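Local coordinates for Non-structural protein 2 (PDB 2GU0) that probably takes part in genome replication and packaging and in building viral factories, as an octamer that binds single-stranded RNA and hydrolyses nucleoside triphosphates, at residues Phe10-Asp15 / Met92-Phe97; Lys16-Pro21 / Thr86-Ser91. All blocks are in the same frame, centred on the assembly; numbering follows the deposited sequence.

Contact 1: residues Phe10-Asp15 / Met92-Phe97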
ATOM      1  N   PHE A  10     -22.925 -18.319 -32.372  1.00 37.23           N
ATOM      2  CA  PHE A  10     -23.010 -17.667 -33.679  1.00 38.44           C
ATOM      3  C   PHE A  10     -24.412 -17.267 -34.117  1.00 40.55           C
ATOM      4  O   PHE A  10     -25.410 -17.680 -33.531  1.00 40.32           O
ATOM      5  CB  PHE A  10     -22.405 -18.586 -34.740  1.00 36.79           C
ATOM      6  CG  PHE A  10     -23.077 -19.923 -34.816  1.00 34.66           C
ATOM      7  CD1 PHE A  10     -24.309 -20.061 -35.440  1.00 33.51           C
ATOM      8  CD2 PHE A  10     -22.517 -21.028 -34.188  1.00 33.01           C
ATOM      9  CE1 PHE A  10     -24.977 -21.285 -35.427  1.00 32.17           C
ATOM     10  CE2 PHE A  10     -23.178 -22.252 -34.171  1.00 32.32           C
ATOM     11  CZ  PHE A  10     -24.410 -22.379 -34.791  1.00 31.73           C
ATOM     12  N   SER A  11     -24.458 -16.450 -35.165  1.00 42.87           N
ATOM     13  CA  SER A  11     -25.700 -15.969 -35.749  1.00 43.23           C
ATOM     14  C   SER A  11     -25.562 -16.143 -37.263  1.00 44.72           C
ATOM     15  O   SER A  11     -24.465 -16.005 -37.811  1.00 42.70           O
ATOM     16  CB  SER A  11     -25.916 -14.495 -35.401  1.00 42.48           C
ATOM     17  OG  SER A  11     -27.238 -14.087 -35.701  1.00 41.36           O
ATOM     18  N   LEU A  12     -26.675 -16.455 -37.925  1.00 46.56           N
ATOM     19  CA  LEU A  12     -26.696 -16.677 -39.367  1.00 46.76           C
ATOM     20  C   LEU A  12     -27.624 -15.730 -40.126  1.00 49.05           C
ATOM     21  O   LEU A  12     -27.896 -15.936 -41.308  1.00 49.98           O
ATOM     22  CB  LEU A  12     -27.106 -18.119 -39.660  1.00 43.99           C
ATOM     23  CG  LEU A  12     -26.134 -19.204 -39.216  1.00 42.19           C
ATOM     24  CD1 LEU A  12     -26.638 -20.554 -39.668  1.00 39.38           C
ATOM     25  CD2 LEU A  12     -24.767 -18.930 -39.817  1.00 43.05           C
ATOM     26  N   THR A  13     -28.108 -14.692 -39.453  1.00 51.08           N
ATOM     27  CA  THR A  13     -29.006 -13.727 -40.085  1.00 52.56           C
ATOM     28  C   THR A  13     -28.323 -12.874 -41.159  1.00 53.88           C
ATOM     29  O   THR A  13     -28.980 -12.381 -42.080  1.00 53.99           O
ATOM     30  CB  THR A  13     -29.626 -12.778 -39.040  1.00 52.14           C
ATOM     31  OG1 THR A  13     -28.598 -12.294 -38.166  1.00 52.63           O
ATOM     32  CG2 THR A  13     -30.695 -13.488 -38.239  1.00 50.69           C
ATOM     33  N   GLU A  14     -27.010 -12.707 -41.043  1.00 55.39           N
ATOM     34  CA  GLU A  14     -26.255 -11.902 -41.997  1.00 57.13           C
ATOM     35  C   GLU A  14     -25.682 -12.688 -43.166  1.00 57.31           C
ATOM     36  O   GLU A  14     -25.836 -13.909 -43.267  1.00 56.19           O
ATOM     37  CB  GLU A  14     -25.117 -11.172 -41.286  1.00 59.38           C
ATOM     38  CG  GLU A  14     -25.567 -10.313 -40.117  1.00 64.12           C
ATOM     39  CD  GLU A  14     -26.654  -9.320 -40.498  1.00 66.44           C
ATOM     40  OE1 GLU A  14     -27.796  -9.753 -40.786  1.00 66.08           O
ATOM     41  OE2 GLU A  14     -26.362  -8.103 -40.510  1.00 67.00           O
ATOM     42  N   ASP A  15     -25.003 -11.964 -44.047  1.00 58.15           N
ATOM     43  CA  ASP A  15     -24.407 -12.568 -45.223  1.00 59.12           C
ATOM     44  C   ASP A  15     -23.322 -13.541 -44.796  1.00 58.10           C
ATOM     45  O   ASP A  15     -23.267 -14.674 -45.271  1.00 58.66           O
ATOM     46  CB  ASP A  15     -23.816 -11.493 -46.126  1.00 61.67           C
ATOM     47  CG  ASP A  15     -23.695 -11.951 -47.558  1.00 63.79           C
ATOM     48  OD1 ASP A  15     -22.767 -11.486 -48.258  1.00 66.38           O
ATOM     49  OD2 ASP A  15     -24.540 -12.771 -47.985  1.00 63.05           O
ATOM     50  N   MET A  92     -16.564 -16.269 -42.951  1.00 55.88           N
ATOM     51  CA  MET A  92     -17.068 -17.461 -43.609  1.00 56.66           C
ATOM     52  C   MET A  92     -18.530 -17.243 -44.042  1.00 57.58           C
ATOM     53  O   MET A  92     -19.329 -16.651 -43.309  1.00 58.03           O
ATOM     54  CB  MET A  92     -16.940 -18.635 -42.648  1.00 56.64           C
ATOM     55  CG  MET A  92     -17.139 -18.245 -41.189  1.00 55.23           C
ATOM     56  SD  MET A  92     -16.275 -19.392 -40.136  1.00 55.64           S
ATOM     57  CE  MET A  92     -17.142 -20.892 -40.543  1.00 54.20           C
ATOM     58  N   PRO A  93     -18.893 -17.705 -45.252  1.00 57.44           N
ATOM     59  CA  PRO A  93     -20.247 -17.567 -45.803  1.00 56.11           C
ATOM     60  C   PRO A  93     -21.363 -18.412 -45.167  1.00 55.19           C
ATOM     61  O   PRO A  93     -21.291 -19.645 -45.128  1.00 52.92           O
ATOM     62  CB  PRO A  93     -20.043 -17.887 -47.282  1.00 55.87           C
ATOM     63  CG  PRO A  93     -18.936 -18.876 -47.246  1.00 57.50           C
ATOM     64  CD  PRO A  93     -17.976 -18.268 -46.259  1.00 57.18           C
ATOM     65  N   THR A  94     -22.400 -17.715 -44.696  1.00 54.37           N
ATOM     66  CA  THR A  94     -23.559 -18.326 -44.053  1.00 54.65           C
ATOM     67  C   THR A  94     -24.029 -19.586 -44.758  1.00 56.97           C
ATOM     68  O   THR A  94     -24.124 -20.648 -44.153  1.00 57.08           O
ATOM     69  CB  THR A  94     -24.743 -17.340 -43.994  1.00 53.77           C
ATOM     70  OG1 THR A  94     -24.412 -16.228 -43.154  1.00 53.04           O
ATOM     71  CG2 THR A  94     -25.978 -18.024 -43.448  1.00 53.18           C
ATOM     72  N   GLU A  95     -24.331 -19.453 -46.042  1.00 60.85           N
ATOM     73  CA  GLU A  95     -24.798 -20.572 -46.858  1.00 63.15           C
ATOM     74  C   GLU A  95     -23.968 -21.845 -46.709  1.00 62.24           C
ATOM     75  O   GLU A  95     -24.509 -22.952 -46.723  1.00 61.90           O
ATOM     76  CB  GLU A  95     -24.823 -20.162 -48.335  1.00 65.87           C
ATOM     77  CG  GLU A  95     -23.600 -19.369 -48.771  1.00 69.67           C
ATOM     78  CD  GLU A  95     -23.411 -19.353 -50.280  1.00 73.33           C
ATOM     79  OE1 GLU A  95     -24.416 -19.193 -51.003  1.00 74.39           O
ATOM     80  OE2 GLU A  95     -22.255 -19.491 -50.745  1.00 75.32           O
ATOM     81  N   LYS A  96     -22.657 -21.691 -46.566  1.00 61.27           N
ATOM     82  CA  LYS A  96     -21.783 -22.848 -46.444  1.00 61.31           C
ATOM     83  C   LYS A  96     -21.411 -23.225 -45.011  1.00 61.23           C
ATOM     84  O   LYS A  96     -20.586 -24.110 -44.791  1.00 60.89           O
ATOM     85  CB  LYS A  96     -20.516 -22.618 -47.261  1.00 62.28           C
ATOM     86  CG  LYS A  96     -20.780 -22.299 -48.722  1.00 64.15           C
ATOM     87  CD  LYS A  96     -19.504 -22.400 -49.535  1.00 66.24           C
ATOM     88  CE  LYS A  96     -19.778 -22.370 -51.025  1.00 67.15           C
ATOM     89  NZ  LYS A  96     -18.560 -22.776 -51.783  1.00 68.43           N
ATOM     90  N   PHE A  97     -22.030 -22.558 -44.041  1.00 61.38           N
ATOM     91  CA  PHE A  97     -21.770 -22.826 -42.630  1.00 60.17           C
ATOM     92  C   PHE A  97     -22.180 -24.235 -42.211  1.00 59.03           C
ATOM     93  O   PHE A  97     -23.203 -24.751 -42.645  1.00 59.13           O
ATOM     94  CB  PHE A  97     -22.513 -21.814 -41.757  1.00 61.26           C
ATOM     95  CG  PHE A  97     -22.410 -22.096 -40.284  1.00 62.20           C
ATOM     96  CD1 PHE A  97     -21.233 -21.837 -39.594  1.00 62.98           C
ATOM     97  CD2 PHE A  97     -23.481 -22.645 -39.594  1.00 62.36           C
ATOM     98  CE1 PHE A  97     -21.126 -22.120 -38.240  1.00 63.23           C
ATOM     99  CE2 PHE A  97     -23.383 -22.932 -38.242  1.00 63.28           C
ATOM    100  CZ  PHE A  97     -22.204 -22.670 -37.562  1.00 63.21           C
TER

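Contact 2: residues Lys16-Pro21 / Thr86-Ser91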
ATOM      1  N   LYS A  16     -22.445 -13.086 -43.907  1.00 57.08           N
ATOM      2  CA  LYS A  16     -21.381 -13.944 -43.395  1.00 55.25           C
ATOM      3  C   LYS A  16     -21.751 -14.344 -41.965  1.00 52.39           C
ATOM      4  O   LYS A  16     -22.548 -13.663 -41.308  1.00 53.30           O
ATOM      5  CB  LYS A  16     -20.025 -13.217 -43.385  1.00 56.77           C
ATOM      6  CG  LYS A  16     -19.400 -12.917 -44.756  1.00 57.34           C
ATOM      7  CD  LYS A  16     -19.870 -11.582 -45.322  1.00 57.96           C
ATOM      8  CE  LYS A  16     -19.039 -11.162 -46.528  1.00 59.14           C
ATOM      9  NZ  LYS A  16     -17.619 -10.870 -46.160  1.00 59.07           N
ATOM     10  N   VAL A  17     -21.191 -15.452 -41.490  1.00 47.23           N
ATOM     11  CA  VAL A  17     -21.461 -15.900 -40.132  1.00 41.75           C
ATOM     12  C   VAL A  17     -20.933 -14.881 -39.123  1.00 40.73           C
ATOM     13  O   VAL A  17     -19.827 -14.348 -39.272  1.00 40.17           O
ATOM     14  CB  VAL A  17     -20.792 -17.242 -39.850  1.00 39.27           C
ATOM     15  CG1 VAL A  17     -21.050 -17.660 -38.409  1.00 35.08           C
ATOM     16  CG2 VAL A  17     -21.307 -18.281 -40.823  1.00 37.38           C
ATOM     17  N   VAL A  18     -21.735 -14.596 -38.106  1.00 37.85           N
ATOM     18  CA  VAL A  18     -21.326 -13.655 -37.079  1.00 36.66           C
ATOM     19  C   VAL A  18     -21.103 -14.423 -35.785  1.00 35.99           C
ATOM     20  O   VAL A  18     -21.976 -15.163 -35.334  1.00 37.17           O
ATOM     21  CB  VAL A  18     -22.397 -12.591 -36.845  1.00 36.89           C
ATOM     22  CG1 VAL A  18     -21.885 -11.552 -35.864  1.00 34.93           C
ATOM     23  CG2 VAL A  18     -22.788 -11.957 -38.174  1.00 35.72           C
ATOM     24  N   TRP A  19     -19.927 -14.254 -35.192  1.00 34.47           N
ATOM     25  CA  TRP A  19     -19.607 -14.948 -33.950  1.00 31.54           C
ATOM     26  C   TRP A  19     -19.702 -14.038 -32.746  1.00 30.76           C
ATOM     27  O   TRP A  19     -19.455 -12.841 -32.845  1.00 30.58           O
ATOM     28  CB  TRP A  19     -18.208 -15.534 -34.027  1.00 29.00           C
ATOM     29  CG  TRP A  19     -18.013 -16.414 -35.219  1.00 27.45           C
ATOM     30  CD1 TRP A  19     -17.647 -16.032 -36.475  1.00 25.06           C
ATOM     31  CD2 TRP A  19     -18.205 -17.825 -35.269  1.00 24.60           C
ATOM     32  NE1 TRP A  19     -17.602 -17.118 -37.303  1.00 24.26           N
ATOM     33  CE2 TRP A  19     -17.939 -18.234 -36.588  1.00 23.05           C
ATOM     34  CE3 TRP A  19     -18.582 -18.788 -34.322  1.00 23.12           C
ATOM     35  CZ2 TRP A  19     -18.032 -19.555 -36.985  1.00 23.12           C
ATOM     36  CZ3 TRP A  19     -18.678 -20.091 -34.711  1.00 21.14           C
ATOM     37  CH2 TRP A  19     -18.404 -20.472 -36.036  1.00 24.78           C
ATOM     38  N   TYR A  20     -20.070 -14.612 -31.607  1.00 31.15           N
ATOM     39  CA  TYR A  20     -20.172 -13.847 -30.371  1.00 32.78           C
ATOM     40  C   TYR A  20     -19.416 -14.491 -29.210  1.00 31.60           C
ATOM     41  O   TYR A  20     -19.313 -15.717 -29.116  1.00 30.55           O
ATOM     42  CB  TYR A  20     -21.632 -13.674 -29.963  1.00 36.64           C
ATOM     43  CG  TYR A  20     -22.490 -13.078 -31.043  1.00 41.21           C
ATOM     44  CD1 TYR A  20     -23.132 -13.894 -31.978  1.00 43.21           C
ATOM     45  CD2 TYR A  20     -22.633 -11.695 -31.162  1.00 41.31           C
ATOM     46  CE1 TYR A  20     -23.894 -13.345 -33.007  1.00 45.75           C
ATOM     47  CE2 TYR A  20     -23.389 -11.138 -32.189  1.00 43.87           C
ATOM     48  CZ  TYR A  20     -24.015 -11.967 -33.108  1.00 45.67           C
ATOM     49  OH  TYR A  20     -24.745 -11.420 -34.137  1.00 48.02           O
ATOM     50  N   PRO A  21     -18.873 -13.659 -28.311  1.00 30.89           N
ATOM     51  CA  PRO A  21     -18.119 -14.080 -27.126  1.00 29.61           C
ATOM     52  C   PRO A  21     -19.059 -14.714 -26.107  1.00 29.35           C
ATOM     53  O   PRO A  21     -20.220 -14.331 -26.016  1.00 33.09           O
ATOM     54  CB  PRO A  21     -17.561 -12.763 -26.590  1.00 27.66           C
ATOM     55  CG  PRO A  21     -17.505 -11.884 -27.760  1.00 26.74           C
ATOM     56  CD  PRO A  21     -18.774 -12.201 -28.489  1.00 29.26           C
ATOM     57  N   THR A  86     -11.486 -12.924 -34.346  1.00 35.96           N
ATOM     58  CA  THR A  86     -10.835 -13.687 -35.391  1.00 36.98           C
ATOM     59  C   THR A  86     -11.865 -14.282 -36.331  1.00 37.27           C
ATOM     60  O   THR A  86     -11.951 -13.884 -37.484  1.00 38.87           O
ATOM     61  CB  THR A  86      -9.963 -14.795 -34.798  1.00 36.91           C
ATOM     62  OG1 THR A  86      -8.932 -14.202 -34.001  1.00 38.90           O
ATOM     63  CG2 THR A  86      -9.322 -15.618 -35.901  1.00 37.53           C
ATOM     64  N   LEU A  87     -12.662 -15.216 -35.838  1.00 36.45           N
ATOM     65  CA  LEU A  87     -13.672 -15.837 -36.673  1.00 37.30           C
ATOM     66  C   LEU A  87     -14.462 -14.837 -37.537  1.00 38.27           C
ATOM     67  O   LEU A  87     -14.780 -15.120 -38.699  1.00 36.60           O
ATOM     68  CB  LEU A  87     -14.626 -16.645 -35.800  1.00 36.67           C
ATOM     69  CG  LEU A  87     -13.986 -17.892 -35.193  1.00 36.59           C
ATOM     70  CD1 LEU A  87     -14.991 -18.589 -34.303  1.00 37.41           C
ATOM     71  CD2 LEU A  87     -13.509 -18.822 -36.301  1.00 34.01           C
ATOM     72  N   ASN A  88     -14.772 -13.670 -36.982  1.00 37.73           N
ATOM     73  CA  ASN A  88     -15.530 -12.699 -37.747  1.00 39.71           C
ATOM     74  C   ASN A  88     -14.761 -12.244 -38.974  1.00 43.37           C
ATOM     75  O   ASN A  88     -15.346 -12.031 -40.040  1.00 45.47           O
ATOM     76  CB  ASN A  88     -15.920 -11.496 -36.885  1.00 36.60           C
ATOM     77  CG  ASN A  88     -16.996 -11.836 -35.869  1.00 36.78           C
ATOM     78  OD1 ASN A  88     -17.888 -12.639 -36.138  1.00 35.10           O
ATOM     79  ND2 ASN A  88     -16.925 -11.215 -34.699  1.00 37.62           N
ATOM     80  N   MET A  89     -13.449 -12.106 -38.844  1.00 45.40           N
ATOM     81  CA  MET A  89     -12.655 -11.682 -39.980  1.00 47.34           C
ATOM     82  C   MET A  89     -12.677 -12.708 -41.093  1.00 48.56           C
ATOM     83  O   MET A  89     -12.874 -12.362 -42.258  1.00 50.33           O
ATOM     84  CB  MET A  89     -11.225 -11.404 -39.562  1.00 47.73           C
ATOM     85  CG  MET A  89     -11.067 -10.057 -38.925  1.00 49.99           C
ATOM     86  SD  MET A  89      -9.415  -9.469 -39.195  1.00 55.64           S
ATOM     87  CE  MET A  89      -9.442  -9.173 -40.994  1.00 50.70           C
ATOM     88  N   VAL A  90     -12.482 -13.972 -40.745  1.00 49.27           N
ATOM     89  CA  VAL A  90     -12.506 -15.025 -41.747  1.00 50.55           C
ATOM     90  C   VAL A  90     -13.751 -14.854 -42.629  1.00 52.80           C
ATOM     91  O   VAL A  90     -13.783 -15.309 -43.772  1.00 54.38           O
ATOM     92  CB  VAL A  90     -12.516 -16.410 -41.081  1.00 48.78           C
ATOM     93  CG1 VAL A  90     -12.689 -17.494 -42.124  1.00 50.09           C
ATOM     94  CG2 VAL A  90     -11.227 -16.619 -40.339  1.00 47.43           C
ATOM     95  N   SER A  91     -14.765 -14.184 -42.088  1.00 54.22           N
ATOM     96  CA  SER A  91     -16.003 -13.928 -42.809  1.00 55.22           C
ATOM     97  C   SER A  91     -16.519 -15.113 -43.591  1.00 55.71           C
ATOM     98  O   SER A  91     -16.866 -14.987 -44.760  1.00 57.26           O
ATOM     99  CB  SER A  91     -15.823 -12.755 -43.760  1.00 54.48           C
ATOM    100  OG  SER A  91     -15.700 -11.557 -43.029  1.00 58.42           O
TER

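Contact 1: residues Phe10-Asp15 / Met92-Phe97
Pro93 meets Asp15 where the loop after helix 74-90 runs alongside the turn of the β-hairpin formed by strands 8-11 and 18-21; the Asp15 carbonyl O lies 4.2 Å from Pro93 C. The next residue, Thr94, opens a short 3-10 turn and takes hold of two successive carbonyls. Its hydroxyl OG1 donates to Glu14 O at 2.7 Å, from a position 36° out of that carbonyl plane, while its amide N donates to Asp15 O at 3.2 Å with an N-H···O angle of 155°. The methyl CG2 is anti to the backbone N and packs on Leu12, 3.6 Å from its carbonyl O and 3.9 Å from its CD2; threonine suits the place by pairing a donor with a packing methyl. Phe97, just past the turn, sets CD2 3.8 Å from Leu12 CD1 and drives CZ over the centre of the Phe10 ring. The two rings form an edge-to-face pair, Phe97 supplying the edge, with planes at 55° and centroids 4.5 Å apart. Hydrogen bonds thus fix the tip of the hairpin turn, whereas aromatic and aliphatic packing, less directional than those bonds, secures its base.

Contact 2: residues Lys16-Pro21 / Thr86-Ser91
The indole of Trp19 lies between two aliphatic side chains: Leu87 CD1 sits over the centre of one face, and Val17 CG1, from the residue two before it, just ahead of the strand, lies toward the rim of the opposite face. At the edge, in the ring plane, stands Asn88 OD1, 3.4 Å from Trp19 CD1. This is a β-hairpin strand packed on the last turn of a helix: strand 18-21 and the 86-90 end of helix 74-90 run antiparallel, at 176°, with their axes 7.4 Å apart. Leu87 also places CB over the five-membered ring in a CH-π contact, although the modelled spacing there is too short to be trusted. A large flat residue suits this place because one broad face can be covered by the helix and the other by the hairpin's own chain; Val8, Met92 and Ile101 enclose it further.

Asn88 adds the polar link. Its CG is anti to its own carbonyl carbon, and OD1 accepts a hydrogen bond from the Trp19 backbone N at 2.8 Å. This bond is nearly straight, 171° at the hydrogen, and the donor lies in the amide plane, which is turned 43° from the indole. A helix side chain thereby satisfies a strand N-H beside the apolar indole, where asparagine is short enough to fit and carries the needed acceptor.

Ser91, the first residue beyond the helix to leave helical angles, has a positive phi and brings its carbonyl O against Lys16 CG. The lysine chain bends at chi2 and chi4, and both CG and NZ come close to Ser91; its positive end near the helix C-terminus may be electrostatically favourable. Lys16 CG lies 3.3 Å from Ser91 O, and NZ stands 3.5 Å from Ser91 CB.

In the fold
Contact 2 is nested within the chain loop closed by contact 1, and their centres lie about 9 Å apart. Both hold the same hairpin: 10-15 supplies the end of its first strand and the turn, 16-21 the rest of the turn and the second strand. Ser11 and Val18 pair through their backbones, and Met92 O accepts from Val17 N, joining all four segments into one continuous patch of the N-terminal region. Contact 1 is a surface contact, in which a loop grips the turn through hydrogen bonds to two carbonyls and exposed or partly exposed apolar side chains. Contact 2 is partly buried: a tryptophan meets a helix whose Met89 and Val90 pack on helix 129-139.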